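Local coordinates for protein probable 2-hydroxyhepta-2,4-diene-1,7-dioate isomerase (PDB 2DFU) that probably acts as a metal-dependent isomerase or hydrolase of the fumarylacetoacetate hydrolase family, with 2-hydroxyhepta-2,4-diene-1,7-dioate as its presumed substrate, at residues Lys81-Ala87 and Lys162-Leu168. Numbering follows the deposited sequence.
Sequences KGPNALA and KSADKFL
Hydrogen bonds from backbone and side chains can join two loops just ahead, in sequence, of the point where their strands pair, and Lys81-Ala87 with Lys162-Leu168 is a compact example. The first segment runs out of strand 78-81 at Lys81, makes a 3-10 turn over Pro83-Ala85 (Ala85 N to Gly82 O, 3.0 Å) and enters strand 86-87; the second leaves helix 159-162 and turns into strand 168-175. At the helix end, Lys162 O accepts a hydrogen bond from Lys81 NZ (2.7 Å), whose ammonium also forms a salt bridge with Asp145; Lys162 NZ leads away to a salt bridge with Asp145 and a hydrogen bond with Thr147. Ser163 OG, chi1 t, accepts a hydrogen bond from Gly82 N (2.7 Å). Asn84 ND2, chi1 p, donates to both Ser163 O (2.8 Å) and Asp165 OD1 (2.9 Å); Asp165 OD2 is hydrogen-bonded to Thr218 of the second subunit. Ala164-Phe167 is a type II turn with Lys166 at positive phi (64°), closed by Phe167 N to Ala164 O at 3.1 Å. Within it Lys166 N donates to Asn84 O (3.2 Å), and Lys166 NZ forms a salt bridge with Glu100. Phe167 O receives a weak hydrogen bond from Lys81 NZ (3.2 Å), its ring leading away toward Ile146. Leu168 N donates a weak hydrogen bond to Ala85 O (2.5 Å), Leu168 O accepts one from Ala87 N (3.1 Å), and Leu168 packs CB on Ala85 CB (3.8 Å) and CD2 on Leu86 CD2 (3.6 Å). Leu86 and Leu168, CA atoms 4.6 Å apart, thus form a parallel beta bridge where strand 86-87 meets the start of strand 168-175, in the mixed sheet of the fumarylacetoacetate hydrolase fold, at the interface with the second subunit.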
loop_
_atom_site.group_PDB
_atom_site.type_symbol
_atom_site.label_atom_id
_atom_site.label_comp_id
_atom_site.label_asym_id
_atom_site.label_seq_id
_atom_site.Cartn_x
_atom_site.Cartn_y
_atom_site.Cartn_z
ATOM N N LYS A 81 3.888 -3.947 1.442
ATOM C CA LYS A 81 3.200 -4.256 2.684
ATOM C C LYS A 81 2.193 -3.122 2.823
ATOM O O LYS A 81 2.491 -1.976 2.483
ATOM C CB LYS A 81 4.165 -4.259 3.877
ATOM C CG LYS A 81 5.019 -5.517 3.988
ATOM C CD LYS A 81 6.174 -5.328 4.969
ATOM C CE LYS A 81 5.956 -6.019 6.305
ATOM N NZ LYS A 81 6.240 -7.481 6.279
ATOM N N GLY A 82 0.988 -3.436 3.275
ATOM C CA GLY A 82 0.003 -2.389 3.449
ATOM C C GLY A 82 0.191 -1.773 4.820
ATOM O O GLY A 82 0.833 -2.380 5.671
ATOM N N PRO A 83 -0.330 -0.561 5.062
ATOM C CA PRO A 83 -0.195 0.094 6.367
ATOM C C PRO A 83 -0.783 -0.747 7.506
ATOM O O PRO A 83 -0.420 -0.568 8.666
ATOM C CB PRO A 83 -0.947 1.406 6.169
ATOM C CG PRO A 83 -0.683 1.711 4.717
ATOM C CD PRO A 83 -0.906 0.365 4.069
ATOM N N ASN A 84 -1.689 -1.666 7.174
ATOM C CA ASN A 84 -2.304 -2.523 8.187
ATOM C C ASN A 84 -1.260 -3.400 8.893
ATOM O O ASN A 84 -1.498 -3.888 9.998
ATOM C CB ASN A 84 -3.353 -3.429 7.548
ATOM C CG ASN A 84 -2.753 -4.383 6.523
ATOM O OD1 ASN A 84 -2.301 -3.960 5.456
ATOM N ND2 ASN A 84 -2.730 -5.670 6.850
ATOM N N ALA A 85 -0.107 -3.601 8.258
ATOM C CA ALA A 85 0.948 -4.425 8.843
ATOM C C ALA A 85 1.683 -3.723 9.982
ATOM O O ALA A 85 2.366 -4.369 10.773
ATOM C CB ALA A 85 1.956 -4.844 7.757
ATOM N N LEU A 86 1.549 -2.402 10.063
ATOM C CA LEU A 86 2.229 -1.647 11.105
ATOM C C LEU A 86 1.780 -2.030 12.513
ATOM O O LEU A 86 0.587 -2.187 12.790
ATOM C CB LEU A 86 2.031 -0.151 10.881
ATOM C CG LEU A 86 2.701 0.385 9.615
ATOM C CD1 LEU A 86 2.267 1.813 9.367
ATOM C CD2 LEU A 86 4.211 0.295 9.763
ATOM N N ALA A 87 2.753 -2.182 13.404
ATOM C CA ALA A 87 2.474 -2.537 14.786
ATOM C C ALA A 87 3.315 -1.651 15.697
ATOM O O ALA A 87 4.490 -1.415 15.421
ATOM C CB ALA A 87 2.800 -4.006 15.016
ATOM N N LYS A 162 3.495 -11.486 3.829
ATOM C CA LYS A 162 4.189 -10.295 4.306
ATOM C C LYS A 162 3.303 -9.141 4.776
ATOM O O LYS A 162 3.751 -8.284 5.541
ATOM C CB LYS A 162 5.090 -9.758 3.187
ATOM C CG LYS A 162 6.231 -10.675 2.751
ATOM C CD LYS A 162 7.401 -10.587 3.729
ATOM C CE LYS A 162 8.655 -11.247 3.159
ATOM N NZ LYS A 162 9.787 -11.226 4.133
ATOM N N SER A 163 2.055 -9.111 4.323
ATOM C CA SER A 163 1.186 -8.000 4.661
ATOM C C SER A 163 -0.016 -8.267 5.567
ATOM O O SER A 163 -0.994 -7.513 5.544
ATOM C CB SER A 163 0.719 -7.333 3.368
ATOM O OG SER A 163 0.204 -6.038 3.624
ATOM N N ALA A 164 0.050 -9.329 6.363
ATOM C CA ALA A 164 -1.030 -9.636 7.295
ATOM C C ALA A 164 -0.981 -8.569 8.389
ATOM O O ALA A 164 0.053 -7.931 8.580
ATOM C CB ALA A 164 -0.823 -11.030 7.909
ATOM N N ASP A 165 -2.084 -8.366 9.101
ATOM C CA ASP A 165 -2.111 -7.372 10.172
ATOM C C ASP A 165 -0.948 -7.562 11.154
ATOM O O ASP A 165 -0.621 -8.685 11.522
ATOM C CB ASP A 165 -3.436 -7.444 10.947
ATOM C CG ASP A 165 -4.622 -6.934 10.136
ATOM O OD1 ASP A 165 -4.412 -6.245 9.116
ATOM O OD2 ASP A 165 -5.770 -7.208 10.534
ATOM N N LYS A 166 -0.341 -6.453 11.564
ATOM C CA LYS A 166 0.781 -6.440 12.506
ATOM C C LYS A 166 2.062 -7.124 12.024
ATOM O O LYS A 166 2.939 -7.427 12.833
ATOM C CB LYS A 166 0.374 -7.059 13.854
ATOM C CG LYS A 166 -1.002 -6.663 14.376
ATOM C CD LYS A 166 -1.234 -5.153 14.411
ATOM C CE LYS A 166 -2.655 -4.859 14.903
ATOM N NZ LYS A 166 -2.979 -3.416 14.940
ATOM N N PHE A 167 2.187 -7.383 10.724
ATOM C CA PHE A 167 3.409 -8.015 10.229
ATOM C C PHE A 167 4.562 -7.033 10.065
ATOM O O PHE A 167 5.565 -7.339 9.416
ATOM C CB PHE A 167 3.150 -8.738 8.908
ATOM C CG PHE A 167 2.723 -10.175 9.077
ATOM C CD1 PHE A 167 2.090 -10.599 10.246
ATOM C CD2 PHE A 167 2.940 -11.099 8.057
ATOM C CE1 PHE A 167 1.678 -11.925 10.398
ATOM C CE2 PHE A 167 2.533 -12.428 8.196
ATOM C CZ PHE A 167 1.900 -12.841 9.370
ATOM N N LEU A 168 4.431 -5.850 10.653
ATOM C CA LEU A 168 5.505 -4.873 10.554
ATOM C C LEU A 168 5.711 -3.992 11.781
ATOM O O LEU A 168 5.322 -2.820 11.793
ATOM C CB LEU A 168 5.324 -3.977 9.318
ATOM C CG LEU A 168 6.495 -3.009 9.067
ATOM C CD1 LEU A 168 7.783 -3.797 8.815
ATOM C CD2 LEU A 168 6.183 -2.104 7.884
HETATM O O HOH W 1 -0.894 -0.701 14.854
#